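Local structure of SusD homolog (Bacteroides thetaiotaomicron VPI-5482, 3IHV) at residues R133-N137 with L515-P519; C174-A180 with F193-L199; K235-L239 with Y397-L401; D315-R320 with E458-E462. The protein probably binds glycans at the bacterial outer membrane, as SusD-family proteins do in partnership with TonB-dependent transporters in nutrient uptake. All coordinates share one frame. Residue numbers count along the deposited sequence, not the author numbering.

Contact 1: R133-N137 with L515-P519; sequences RRFGN and LFPIP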
loop_
_atom_site.group_PDB
_atom_site.type_symbol
_atom_site.label_atom_id
_atom_site.label_comp_id
_atom_site.label_asym_id
_atom_site.label_seq_id
_atom_site.Cartn_x
_atom_site.Cartn_y
_atom_site.Cartn_z
ATOM N N ARG A 133 -2.279 -11.599 5.450
ATOM C CA ARG A 133 -1.832 -11.738 4.082
ATOM C C ARG A 133 -0.308 -11.857 4.017
ATOM O O ARG A 133 0.216 -12.525 3.114
ATOM C CB ARG A 133 -2.349 -10.610 3.156
ATOM C CG ARG A 133 -1.687 -9.252 3.339
ATOM C CD ARG A 133 -2.466 -8.228 2.553
ATOM N NE ARG A 133 -1.875 -6.912 2.616
ATOM C CZ ARG A 133 -1.990 -5.997 1.671
ATOM N NH1 ARG A 133 -2.601 -6.268 0.542
ATOM N NH2 ARG A 133 -1.435 -4.822 1.836
ATOM N N ARG A 134 0.420 -11.209 4.924
ATOM C CA ARG A 134 1.873 -11.226 4.879
ATOM C C ARG A 134 2.528 -12.389 5.612
ATOM O O ARG A 134 3.601 -12.857 5.202
ATOM C CB ARG A 134 2.451 -9.879 5.373
ATOM C CG ARG A 134 2.011 -8.719 4.499
ATOM C CD ARG A 134 2.569 -7.377 4.949
ATOM N NE ARG A 134 2.221 -6.353 3.994
ATOM C CZ ARG A 134 2.894 -6.072 2.873
ATOM N NH1 ARG A 134 4.005 -6.719 2.514
ATOM N NH2 ARG A 134 2.416 -5.119 2.079
ATOM N N PHE A 135 1.893 -12.835 6.706
ATOM C CA PHE A 135 2.412 -13.882 7.560
ATOM C C PHE A 135 1.641 -15.180 7.519
ATOM O O PHE A 135 2.122 -16.178 8.035
ATOM C CB PHE A 135 2.546 -13.383 8.995
ATOM C CG PHE A 135 3.558 -12.267 9.179
ATOM C CD1 PHE A 135 4.910 -12.560 9.371
ATOM C CD2 PHE A 135 3.177 -10.936 9.172
ATOM C CE1 PHE A 135 5.867 -11.550 9.565
ATOM C CE2 PHE A 135 4.128 -9.933 9.380
ATOM C CZ PHE A 135 5.460 -10.242 9.569
ATOM N N GLY A 136 0.412 -15.141 7.013
ATOM C CA GLY A 136 -0.350 -16.380 6.798
ATOM C C GLY A 136 -0.995 -17.065 7.976
ATOM O O GLY A 136 -2.176 -17.395 7.935
ATOM N N ASN A 137 -0.207 -17.336 9.011
ATOM C CA ASN A 137 -0.600 -18.119 10.173
ATOM C C ASN A 137 -0.299 -17.311 11.431
ATOM O O ASN A 137 0.811 -17.359 11.961
ATOM C CB ASN A 137 0.218 -19.390 10.106
ATOM C CG ASN A 137 -0.105 -20.171 8.869
ATOM O OD1 ASN A 137 -1.191 -20.725 8.787
ATOM N ND2 ASN A 137 0.780 -20.145 7.855
ATOM N N LEU A 515 5.032 -15.953 1.571
ATOM C CA LEU A 515 4.848 -15.439 2.939
ATOM C C LEU A 515 6.151 -14.975 3.516
ATOM O O LEU A 515 7.229 -15.433 3.096
ATOM C CB LEU A 515 4.360 -16.538 3.860
ATOM C CG LEU A 515 2.943 -17.066 3.591
ATOM C CD1 LEU A 515 2.700 -18.328 4.435
ATOM C CD2 LEU A 515 1.850 -15.985 3.860
ATOM N N PHE A 516 6.056 -14.074 4.474
ATOM C CA PHE A 516 7.195 -13.759 5.333
ATOM C C PHE A 516 7.241 -14.824 6.423
ATOM O O PHE A 516 6.218 -15.483 6.705
ATOM C CB PHE A 516 7.084 -12.357 5.930
ATOM C CG PHE A 516 7.719 -11.256 5.046
ATOM C CD1 PHE A 516 7.740 -11.374 3.657
ATOM C CD2 PHE A 516 8.209 -10.100 5.602
ATOM C CE1 PHE A 516 8.296 -10.358 2.849
ATOM C CE2 PHE A 516 8.732 -9.075 4.816
ATOM C CZ PHE A 516 8.804 -9.222 3.441
ATOM N N PRO A 517 8.413 -15.049 7.006
ATOM C CA PRO A 517 8.480 -16.007 8.083
ATOM C C PRO A 517 7.834 -15.447 9.343
ATOM O O PRO A 517 7.771 -14.229 9.521
ATOM C CB PRO A 517 9.989 -16.133 8.345
ATOM C CG PRO A 517 10.546 -14.730 7.976
ATOM C CD PRO A 517 9.683 -14.329 6.803
ATOM N N ILE A 518 7.422 -16.334 10.232
ATOM C CA ILE A 518 6.997 -15.921 11.556
ATOM C C ILE A 518 8.343 -15.504 12.180
ATOM O O ILE A 518 9.309 -16.224 12.031
ATOM C CB ILE A 518 6.416 -17.089 12.347
ATOM C CG1 ILE A 518 5.228 -17.713 11.588
ATOM C CG2 ILE A 518 6.040 -16.625 13.752
ATOM C CD1 ILE A 518 4.102 -16.773 11.185
ATOM N N PRO A 519 8.429 -14.321 12.805
ATOM C CA PRO A 519 9.747 -13.917 13.324
ATOM C C PRO A 519 10.371 -14.944 14.261
ATOM O O PRO A 519 9.693 -15.542 15.110
ATOM C CB PRO A 519 9.470 -12.594 14.042
ATOM C CG PRO A 519 8.213 -12.070 13.426
ATOM C CD PRO A 519 7.402 -13.292 13.044
#
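The last carbonyls of a helix have no amide of the next turn to bond, and can accept from a distant part of the chain instead; R133-N137 with L515-P519 illustrates this, joining the end of helix 107-135, in the N-terminal starch-binding-associated region, to the loop before helix 520-525 in the C-terminal SusD-family region. F135, the residue most covered, closes the helix. Its CA-to-CB bond points away from the other segment, yet the ring swings back: F135 CE1 lies 3.9 Å from F516 CB and 4.2 Å from P519 CD, while P517 O approaches the ring edge at 3.3 Å from the same CE1. L515 packs on the backbone where the helix ends, its CD2 3.6 Å from G136 N. G136 leaves the helix with positive phi, and a CB there would run into L515 CD1, so the leucine fits against a bare backbone. F516 supplies the single direct hydrogen bond, its N donating to R134 O at 2.8 Å and 169°, which fixes 515-519 on the helix terminus. Helix 75-101 borders the site, W81 meeting the F135 ring edge-to-face and V77 touching F135 and F516; helix 469-475 contributes R470 and Q471.

Contact 2: C174-A180 with F193-L199; sequences CDILPYA and FSKGAAL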
loop_
_atom_site.group_PDB
_atom_site.type_symbol
_atom_site.label_atom_id
_atom_site.label_comp_id
_atom_site.label_asym_id
_atom_site.label_seq_id
_atom_site.Cartn_x
_atom_site.Cartn_y
_atom_site.Cartn_z
ATOM N N CYS A 174 -18.676 -0.589 8.058
ATOM C CA CYS A 174 -19.549 -0.301 6.926
ATOM C C CYS A 174 -20.942 0.119 7.400
ATOM O O CYS A 174 -21.555 1.009 6.813
ATOM C CB CYS A 174 -19.716 -1.510 5.999
ATOM S SG CYS A 174 -18.193 -1.940 5.075
ATOM N N ASP A 175 -21.447 -0.543 8.432
ATOM C CA ASP A 175 -22.801 -0.269 8.929
ATOM C C ASP A 175 -22.866 1.069 9.653
ATOM O O ASP A 175 -23.830 1.830 9.499
ATOM C CB ASP A 175 -23.256 -1.349 9.930
ATOM C CG ASP A 175 -23.532 -2.708 9.296
ATOM O OD1 ASP A 175 -23.663 -2.783 8.071
ATOM O OD2 ASP A 175 -23.625 -3.699 10.053
ATOM N N ILE A 176 -21.868 1.347 10.479
ATOM C CA ILE A 176 -21.930 2.515 11.368
ATOM C C ILE A 176 -21.399 3.845 10.800
ATOM O O ILE A 176 -22.005 4.871 11.023
ATOM C CB ILE A 176 -21.259 2.179 12.729
ATOM C CG1 ILE A 176 -22.253 1.451 13.643
ATOM C CG2 ILE A 176 -20.818 3.452 13.502
ATOM C CD1 ILE A 176 -22.831 0.169 13.166
ATOM N N LEU A 177 -20.321 3.791 10.023
ATOM C CA LEU A 177 -19.673 5.021 9.554
ATOM C C LEU A 177 -20.475 5.751 8.492
ATOM O O LEU A 177 -21.071 5.130 7.651
ATOM C CB LEU A 177 -18.266 4.721 9.026
ATOM C CG LEU A 177 -17.259 4.255 10.085
ATOM C CD1 LEU A 177 -16.034 3.705 9.384
ATOM C CD2 LEU A 177 -16.861 5.391 11.063
ATOM N N PRO A 178 -20.499 7.082 8.548
ATOM C CA PRO A 178 -21.111 7.796 7.429
ATOM C C PRO A 178 -20.095 7.831 6.289
ATOM O O PRO A 178 -18.918 7.585 6.506
ATOM C CB PRO A 178 -21.244 9.220 7.969
ATOM C CG PRO A 178 -20.071 9.353 8.914
ATOM C CD PRO A 178 -19.985 7.992 9.576
ATOM N N TYR A 179 -20.548 8.128 5.083
ATOM C CA TYR A 179 -19.623 8.431 3.999
ATOM C C TYR A 179 -18.944 9.743 4.382
ATOM O O TYR A 179 -19.542 10.607 5.075
ATOM C CB TYR A 179 -20.333 8.591 2.653
ATOM C CG TYR A 179 -20.755 7.293 2.049
ATOM C CD1 TYR A 179 -19.846 6.512 1.356
ATOM C CD2 TYR A 179 -22.064 6.840 2.144
ATOM C CE1 TYR A 179 -20.223 5.308 0.798
ATOM C CE2 TYR A 179 -22.443 5.622 1.570
ATOM C CZ TYR A 179 -21.504 4.870 0.904
ATOM O OH TYR A 179 -21.854 3.662 0.323
ATOM N N ALA A 180 -17.687 9.877 3.961
ATOM C CA ALA A 180 -16.875 11.053 4.294
ATOM C C ALA A 180 -17.575 12.388 4.012
ATOM O O ALA A 180 -17.514 13.280 4.845
ATOM C CB ALA A 180 -15.508 11.005 3.573
ATOM N N PHE A 193 -11.060 6.848 8.881
ATOM C CA PHE A 193 -12.015 5.948 8.273
ATOM C C PHE A 193 -13.437 6.533 8.198
ATOM O O PHE A 193 -13.986 7.052 9.184
ATOM C CB PHE A 193 -12.113 4.620 9.049
ATOM C CG PHE A 193 -11.171 3.557 8.547
ATOM C CD1 PHE A 193 -11.496 2.826 7.416
ATOM C CD2 PHE A 193 -9.985 3.286 9.196
ATOM C CE1 PHE A 193 -10.648 1.850 6.918
ATOM C CE2 PHE A 193 -9.123 2.296 8.695
ATOM C CZ PHE A 193 -9.468 1.578 7.568
ATOM N N SER A 194 -14.025 6.354 7.028
ATOM C CA SER A 194 -15.412 6.651 6.731
ATOM C C SER A 194 -15.933 5.444 5.955
ATOM O O SER A 194 -15.159 4.558 5.606
ATOM C CB SER A 194 -15.576 7.921 5.943
ATOM O OG SER A 194 -15.303 9.050 6.782
ATOM N N LYS A 195 -17.220 5.443 5.640
ATOM C CA LYS A 195 -17.853 4.267 5.042
ATOM C C LYS A 195 -17.219 3.799 3.748
ATOM O O LYS A 195 -17.096 2.585 3.511
ATOM C CB LYS A 195 -19.361 4.482 4.816
ATOM C CG LYS A 195 -20.076 3.147 4.683
ATOM C CD LYS A 195 -21.494 3.234 4.149
ATOM C CE LYS A 195 -22.430 4.048 4.975
ATOM N NZ LYS A 195 -22.734 3.470 6.338
ATOM N N GLY A 196 -16.815 4.743 2.908
ATOM C CA GLY A 196 -16.190 4.387 1.622
ATOM C C GLY A 196 -14.943 3.568 1.793
ATOM O O GLY A 196 -14.751 2.581 1.098
ATOM N N ALA A 197 -14.100 3.957 2.748
ATOM C CA ALA A 197 -12.891 3.221 3.047
ATOM C C ALA A 197 -13.184 1.863 3.623
ATOM O O ALA A 197 -12.476 0.905 3.318
ATOM C CB ALA A 197 -11.995 3.998 4.015
ATOM N N ALA A 198 -14.174 1.772 4.503
ATOM C CA ALA A 198 -14.558 0.482 5.056
ATOM C C ALA A 198 -15.038 -0.454 3.962
ATOM O O ALA A 198 -14.620 -1.626 3.924
ATOM C CB ALA A 198 -15.664 0.642 6.183
ATOM N N LEU A 199 -15.885 0.034 3.063
ATOM C CA LEU A 199 -16.391 -0.821 1.979
ATOM C C LEU A 199 -15.261 -1.165 1.008
ATOM O O LEU A 199 -15.167 -2.285 0.534
ATOM C CB LEU A 199 -17.496 -0.122 1.201
ATOM C CG LEU A 199 -18.851 0.099 1.874
ATOM C CD1 LEU A 199 -19.636 1.262 1.185
ATOM C CD2 LEU A 199 -19.624 -1.210 1.862
HETATM O O HOH W 1 -16.498 7.613 2.687
#
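A lysine near the start of one helix can satisfy carbonyls left open at the end of another, and K195 is a clear instance. Its NZ donates to C174 O at 2.8 Å and to L177 O at 2.7 Å, two acceptors where helix 159-176 finishes. The backbone K195 N donates to P178 O at 2.9 Å and 167°, so one residue serves three carbonyls. S194 occupies the N-cap position without a capping bond from its side chain; its OG instead has a weak hydrogen bond from R186. A single water accepts from both A180 N and G196 N, each at 2.9 Å, and so provides for another amide in the first turn of helix 195-210. K195 CD lies over the face of the Y179 ring, 3.9 Å from its centroid, a CH-pi contact, and C174 SG meets L199 CD2 at 3.6 Å. The result is a junction between the end of one helix and the start of the next, within the helical, TPR-related part of the SusD fold. Helix 107-135 lies against L177 and F193 through A118 and A122, helix 219-232 packs on Y179 and L199, and strand 259-263 touches F193 and A197.

Contact 3: K235-L239 with Y397-L401; sequences KHGLL and YADVL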
loop_
_atom_site.group_PDB
_atom_site.type_symbol
_atom_site.label_atom_id
_atom_site.label_comp_id
_atom_site.label_asym_id
_atom_site.label_seq_id
_atom_site.Cartn_x
_atom_site.Cartn_y
_atom_site.Cartn_z
ATOM N N LYS A 235 -21.006 8.340 -3.901
ATOM C CA LYS A 235 -20.326 9.165 -2.913
ATOM C C LYS A 235 -18.855 9.346 -3.188
ATOM O O LYS A 235 -18.233 10.186 -2.559
ATOM C CB LYS A 235 -20.539 8.567 -1.509
ATOM C CG LYS A 235 -21.996 8.547 -1.064
ATOM C CD LYS A 235 -22.439 9.881 -0.470
ATOM C CE LYS A 235 -23.971 10.056 -0.514
ATOM N NZ LYS A 235 -24.723 8.992 0.237
ATOM N N HIS A 236 -18.264 8.553 -4.078
ATOM C CA HIS A 236 -16.845 8.651 -4.341
ATOM C C HIS A 236 -16.600 8.660 -5.857
ATOM O O HIS A 236 -17.511 8.387 -6.642
ATOM C CB HIS A 236 -16.066 7.543 -3.604
ATOM C CG HIS A 236 -16.021 7.746 -2.126
ATOM N ND1 HIS A 236 -15.119 8.582 -1.515
ATOM C CD2 HIS A 236 -16.835 7.284 -1.140
ATOM C CE1 HIS A 236 -15.369 8.619 -0.214
ATOM N NE2 HIS A 236 -16.395 7.830 0.040
ATOM N N GLY A 237 -15.385 9.015 -6.245
ATOM C CA GLY A 237 -15.052 9.067 -7.670
ATOM C C GLY A 237 -13.573 9.162 -7.904
ATOM O O GLY A 237 -12.767 9.062 -6.967
ATOM N N LEU A 238 -13.227 9.363 -9.178
ATOM C CA LEU A 238 -11.855 9.562 -9.597
ATOM C C LEU A 238 -11.593 11.041 -9.778
ATOM O O LEU A 238 -12.444 11.793 -10.346
ATOM C CB LEU A 238 -11.583 8.840 -10.928
ATOM C CG LEU A 238 -11.821 7.327 -10.936
ATOM C CD1 LEU A 238 -11.689 6.704 -12.354
ATOM C CD2 LEU A 238 -10.861 6.675 -9.916
ATOM N N LEU A 239 -10.435 11.478 -9.308
ATOM C CA LEU A 239 -10.019 12.831 -9.553
ATOM C C LEU A 239 -9.904 12.970 -11.062
ATOM O O LEU A 239 -9.453 12.031 -11.760
ATOM C CB LEU A 239 -8.689 13.192 -8.880
ATOM C CG LEU A 239 -8.644 13.086 -7.358
ATOM C CD1 LEU A 239 -7.348 13.705 -6.811
ATOM C CD2 LEU A 239 -9.890 13.771 -6.728
ATOM N N TYR A 397 -9.988 4.960 -4.616
ATOM C CA TYR A 397 -11.169 4.427 -5.298
ATOM C C TYR A 397 -10.850 3.734 -6.612
ATOM O O TYR A 397 -11.554 2.790 -6.985
ATOM C CB TYR A 397 -12.130 5.570 -5.524
ATOM C CG TYR A 397 -13.486 5.257 -6.066
ATOM C CD1 TYR A 397 -14.449 4.655 -5.281
ATOM C CD2 TYR A 397 -13.844 5.652 -7.342
ATOM C CE1 TYR A 397 -15.720 4.420 -5.757
ATOM C CE2 TYR A 397 -15.110 5.427 -7.823
ATOM C CZ TYR A 397 -16.058 4.814 -7.011
ATOM O OH TYR A 397 -17.318 4.617 -7.488
ATOM N N ALA A 398 -9.801 4.162 -7.337
ATOM C CA ALA A 398 -9.473 3.470 -8.596
ATOM C C ALA A 398 -9.165 1.973 -8.365
ATOM O O ALA A 398 -9.482 1.133 -9.179
ATOM C CB ALA A 398 -8.280 4.145 -9.310
ATOM N N ASP A 399 -8.487 1.686 -7.267
ATOM C CA ASP A 399 -8.132 0.302 -6.859
ATOM C C ASP A 399 -9.434 -0.464 -6.668
ATOM O O ASP A 399 -9.626 -1.596 -7.189
ATOM C CB ASP A 399 -7.309 0.417 -5.569
ATOM C CG ASP A 399 -6.629 -0.880 -5.126
ATOM O OD1 ASP A 399 -6.998 -1.980 -5.575
ATOM O OD2 ASP A 399 -5.714 -0.772 -4.268
ATOM N N VAL A 400 -10.396 0.166 -5.986
ATOM C CA VAL A 400 -11.672 -0.478 -5.758
ATOM C C VAL A 400 -12.433 -0.703 -7.073
ATOM O O VAL A 400 -12.993 -1.780 -7.265
ATOM C CB VAL A 400 -12.563 0.267 -4.743
ATOM C CG1 VAL A 400 -13.884 -0.508 -4.537
ATOM C CG2 VAL A 400 -11.820 0.471 -3.380
ATOM N N LEU A 401 -12.408 0.266 -7.992
ATOM C CA LEU A 401 -13.064 0.039 -9.293
ATOM C C LEU A 401 -12.429 -1.174 -9.980
ATOM O O LEU A 401 -13.121 -2.021 -10.528
ATOM C CB LEU A 401 -12.977 1.248 -10.221
ATOM C CG LEU A 401 -13.847 2.443 -9.824
ATOM C CD1 LEU A 401 -13.561 3.698 -10.691
ATOM C CD2 LEU A 401 -15.335 2.095 -9.854
HETATM O O HOH W 2 -19.128 6.148 -5.348
#
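This is a mainly apolar contact between a loop and a helix start: the loop segment K235-L239, part of the connection between helices 219-232 and 242-250 and extended from H236 on, lays H236-L238 across the first turn of helix 397-412. Y397 is the centre of it. Its CA-to-CB bond points toward the loop, and the ring presents a face to the backbone, with H236 CB 4.1 Å from its centroid in a CH-pi contact, G237 N over the same ring and G237 C 3.6 Å from Y397 CD2. L238 comes in at the ring edge, its CD2 4.1 Å from Y397 CD2, and continues along the same helix, where L238 CD2 meets A398 CB at 3.7 Å and L238 CD1 meets L401 CD1 at 3.9 Å. The contact lies in the largely helical SusD fold, whose family belongs to the TPR clan, and pins the connection between two helices onto a helix far along the chain. One water links the segments, accepting from H236 N at 2.9 Å and lying 3.2 Å from Y397 OH. T257, just ahead of strand 259-263, accepts from H236 ND1 through its carbonyl. L230 of helix 219-232 touches both H236 and Y397.

Contact 4: D315-R320 with E458-E462; sequences DVSDIR and ERSYE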
loop_
_atom_site.group_PDB
_atom_site.type_symbol
_atom_site.label_atom_id
_atom_site.label_comp_id
_atom_site.label_asym_id
_atom_site.label_seq_id
_atom_site.Cartn_x
_atom_site.Cartn_y
_atom_site.Cartn_z
ATOM N N ASP A 315 1.651 1.974 -25.138
ATOM C CA ASP A 315 0.354 2.689 -24.972
ATOM C C ASP A 315 0.614 4.184 -24.845
ATOM O O ASP A 315 0.510 4.794 -23.756
ATOM C CB ASP A 315 -0.346 2.191 -23.715
ATOM C CG ASP A 315 -0.729 0.717 -23.802
ATOM O OD1 ASP A 315 -0.653 0.200 -24.923
ATOM O OD2 ASP A 315 -1.126 0.131 -22.778
ATOM N N VAL A 316 0.957 4.776 -25.982
ATOM C CA VAL A 316 1.464 6.121 -26.005
ATOM C C VAL A 316 0.638 7.169 -25.278
ATOM O O VAL A 316 1.179 7.969 -24.506
ATOM C CB VAL A 316 1.763 6.550 -27.481
ATOM C CG1 VAL A 316 2.120 8.018 -27.556
ATOM C CG2 VAL A 316 2.926 5.672 -28.049
ATOM N N SER A 317 -0.665 7.140 -25.484
ATOM C CA SER A 317 -1.553 8.165 -24.958
ATOM C C SER A 317 -1.903 8.011 -23.490
ATOM O O SER A 317 -2.598 8.850 -22.948
ATOM C CB SER A 317 -2.819 8.232 -25.809
ATOM O OG SER A 317 -2.469 8.522 -27.151
ATOM N N ASP A 318 -1.429 6.956 -22.842
ATOM C CA ASP A 318 -1.672 6.768 -21.409
ATOM C C ASP A 318 -0.810 7.774 -20.649
ATOM O O ASP A 318 0.435 7.622 -20.591
ATOM C CB ASP A 318 -1.307 5.339 -21.038
ATOM C CG ASP A 318 -1.659 4.991 -19.621
ATOM O OD1 ASP A 318 -1.743 5.912 -18.765
ATOM O OD2 ASP A 318 -1.802 3.775 -19.355
ATOM N N ILE A 319 -1.461 8.774 -20.055
ATOM C CA ILE A 319 -0.741 9.859 -19.371
ATOM C C ILE A 319 -0.158 9.436 -18.024
ATOM O O ILE A 319 0.648 10.148 -17.438
ATOM C CB ILE A 319 -1.597 11.158 -19.212
ATOM C CG1 ILE A 319 -2.714 10.986 -18.182
ATOM C CG2 ILE A 319 -2.085 11.628 -20.608
ATOM C CD1 ILE A 319 -3.337 12.304 -17.737
ATOM N N ARG A 320 -0.560 8.281 -17.530
ATOM C CA ARG A 320 -0.092 7.848 -16.235
ATOM C C ARG A 320 1.351 7.433 -16.285
ATOM O O ARG A 320 2.007 7.458 -15.269
ATOM C CB ARG A 320 -0.890 6.681 -15.736
ATOM C CG ARG A 320 -2.347 7.010 -15.468
ATOM C CD ARG A 320 -3.160 5.769 -15.190
ATOM N NE ARG A 320 -3.241 4.920 -16.385
ATOM C CZ ARG A 320 -3.996 3.819 -16.482
ATOM N NH1 ARG A 320 -4.753 3.420 -15.480
ATOM N NH2 ARG A 320 -4.012 3.115 -17.585
ATOM N N GLU A 458 -3.920 -3.695 -15.811
ATOM C CA GLU A 458 -4.402 -2.344 -15.462
ATOM C C GLU A 458 -3.975 -1.957 -14.065
ATOM O O GLU A 458 -3.674 -0.798 -13.798
ATOM C CB GLU A 458 -5.923 -2.258 -15.611
ATOM C CG GLU A 458 -6.417 -0.862 -15.594
ATOM C CD GLU A 458 -5.944 -0.061 -16.805
ATOM O OE1 GLU A 458 -5.801 -0.663 -17.900
ATOM O OE2 GLU A 458 -5.713 1.162 -16.654
ATOM N N ARG A 459 -3.959 -2.928 -13.147
ATOM C CA ARG A 459 -3.501 -2.673 -11.793
ATOM C C ARG A 459 -2.071 -2.156 -11.755
ATOM O O ARG A 459 -1.752 -1.263 -10.934
ATOM C CB ARG A 459 -3.676 -3.912 -10.899
ATOM C CG ARG A 459 -5.157 -4.260 -10.653
ATOM C CD ARG A 459 -5.298 -5.394 -9.655
ATOM N NE ARG A 459 -4.899 -5.000 -8.299
ATOM C CZ ARG A 459 -5.620 -4.222 -7.496
ATOM N NH1 ARG A 459 -6.806 -3.710 -7.870
ATOM N NH2 ARG A 459 -5.118 -3.896 -6.321
ATOM N N SER A 460 -1.209 -2.676 -12.640
ATOM C CA SER A 460 0.147 -2.150 -12.725
ATOM C C SER A 460 0.139 -0.730 -13.254
ATOM O O SER A 460 0.813 0.134 -12.691
ATOM C CB SER A 460 1.061 -3.069 -13.544
ATOM O OG SER A 460 0.821 -2.996 -14.930
ATOM N N TYR A 461 -0.634 -0.448 -14.308
ATOM C CA TYR A 461 -0.696 0.909 -14.888
ATOM C C TYR A 461 -1.353 1.933 -13.973
ATOM O O TYR A 461 -0.950 3.112 -13.963
ATOM C CB TYR A 461 -1.375 0.898 -16.266
ATOM C CG TYR A 461 -0.648 0.080 -17.338
ATOM C CD1 TYR A 461 0.719 -0.196 -17.257
ATOM C CD2 TYR A 461 -1.300 -0.287 -18.495
ATOM C CE1 TYR A 461 1.378 -0.879 -18.262
ATOM C CE2 TYR A 461 -0.640 -0.945 -19.524
ATOM C CZ TYR A 461 0.694 -1.239 -19.399
ATOM O OH TYR A 461 1.336 -1.901 -20.420
ATOM N N GLU A 462 -2.313 1.483 -13.161
ATOM C CA GLU A 462 -3.004 2.416 -12.293
ATOM C C GLU A 462 -2.299 2.663 -10.968
ATOM O O GLU A 462 -2.236 3.813 -10.481
ATOM C CB GLU A 462 -4.430 1.915 -12.012
ATOM C CG GLU A 462 -5.236 2.859 -11.114
ATOM C CD GLU A 462 -5.409 4.274 -11.667
ATOM O OE1 GLU A 462 -5.292 4.498 -12.922
ATOM O OE2 GLU A 462 -5.614 5.197 -10.831
HETATM O O HOH W 3 -0.026 -2.317 -22.567
#
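Several carboxylates can share the charge of a buried arginine, as R320 shows. Its salt bridges run from R320 NH1 to E458 OE2 at 2.7 Å and to E462 OE1 at 2.8 Å, two glutamates one helical turn apart; R320 NH2 also donates to E458 OE2 at 2.8 Å. From its own segment, D318 completes the salt-bridge network, D318 OD1 accepting from R320 NE at 3.0 Å and D318 OD2 from R320 NH2 at 2.9 Å. D318 OD1 also accepts from R320 N at 2.9 Å, a capping bond. The network ties the loop between helices 306-313 and 320-324 to helix 448-463 in a buried part of the SusD-family region. Y461 CB lies over one face of the guanidinium, 3.7 Å from R320 NH2. A water donates to D315 OD2 at 2.7 Å and sits 2.6 Å from Y461 OH. R427 is a second partner of E458, R396 and R429 of E462. Helix 306-313 packs W312 on R320 and F308 on Y461, while helices 417-430 and 397-412 flank the glutamates.

In the fold
Reading from the N terminus, contact 1 opens first, at the end of helix 107-135, and closes last, shortly before helix 520-525; the other three nest inside its large loop. Contact 2 closes a short loop between consecutive helices before contact 3 opens. Contact 3 ties the connection between helices 219-232 and 242-250 to helix 397-412, and contact 4 ties the loop before helix 320-324 to helix 448-463; the two cross, so that neither loop encloses the other. Contacts 2 and 3 touch where Y179 and G196 pack on K235 and H236, and contacts 3 and 4 meet through the D399-R459 salt bridge. Contact 1 stands apart, across the chain's centre from contacts 3 and 4.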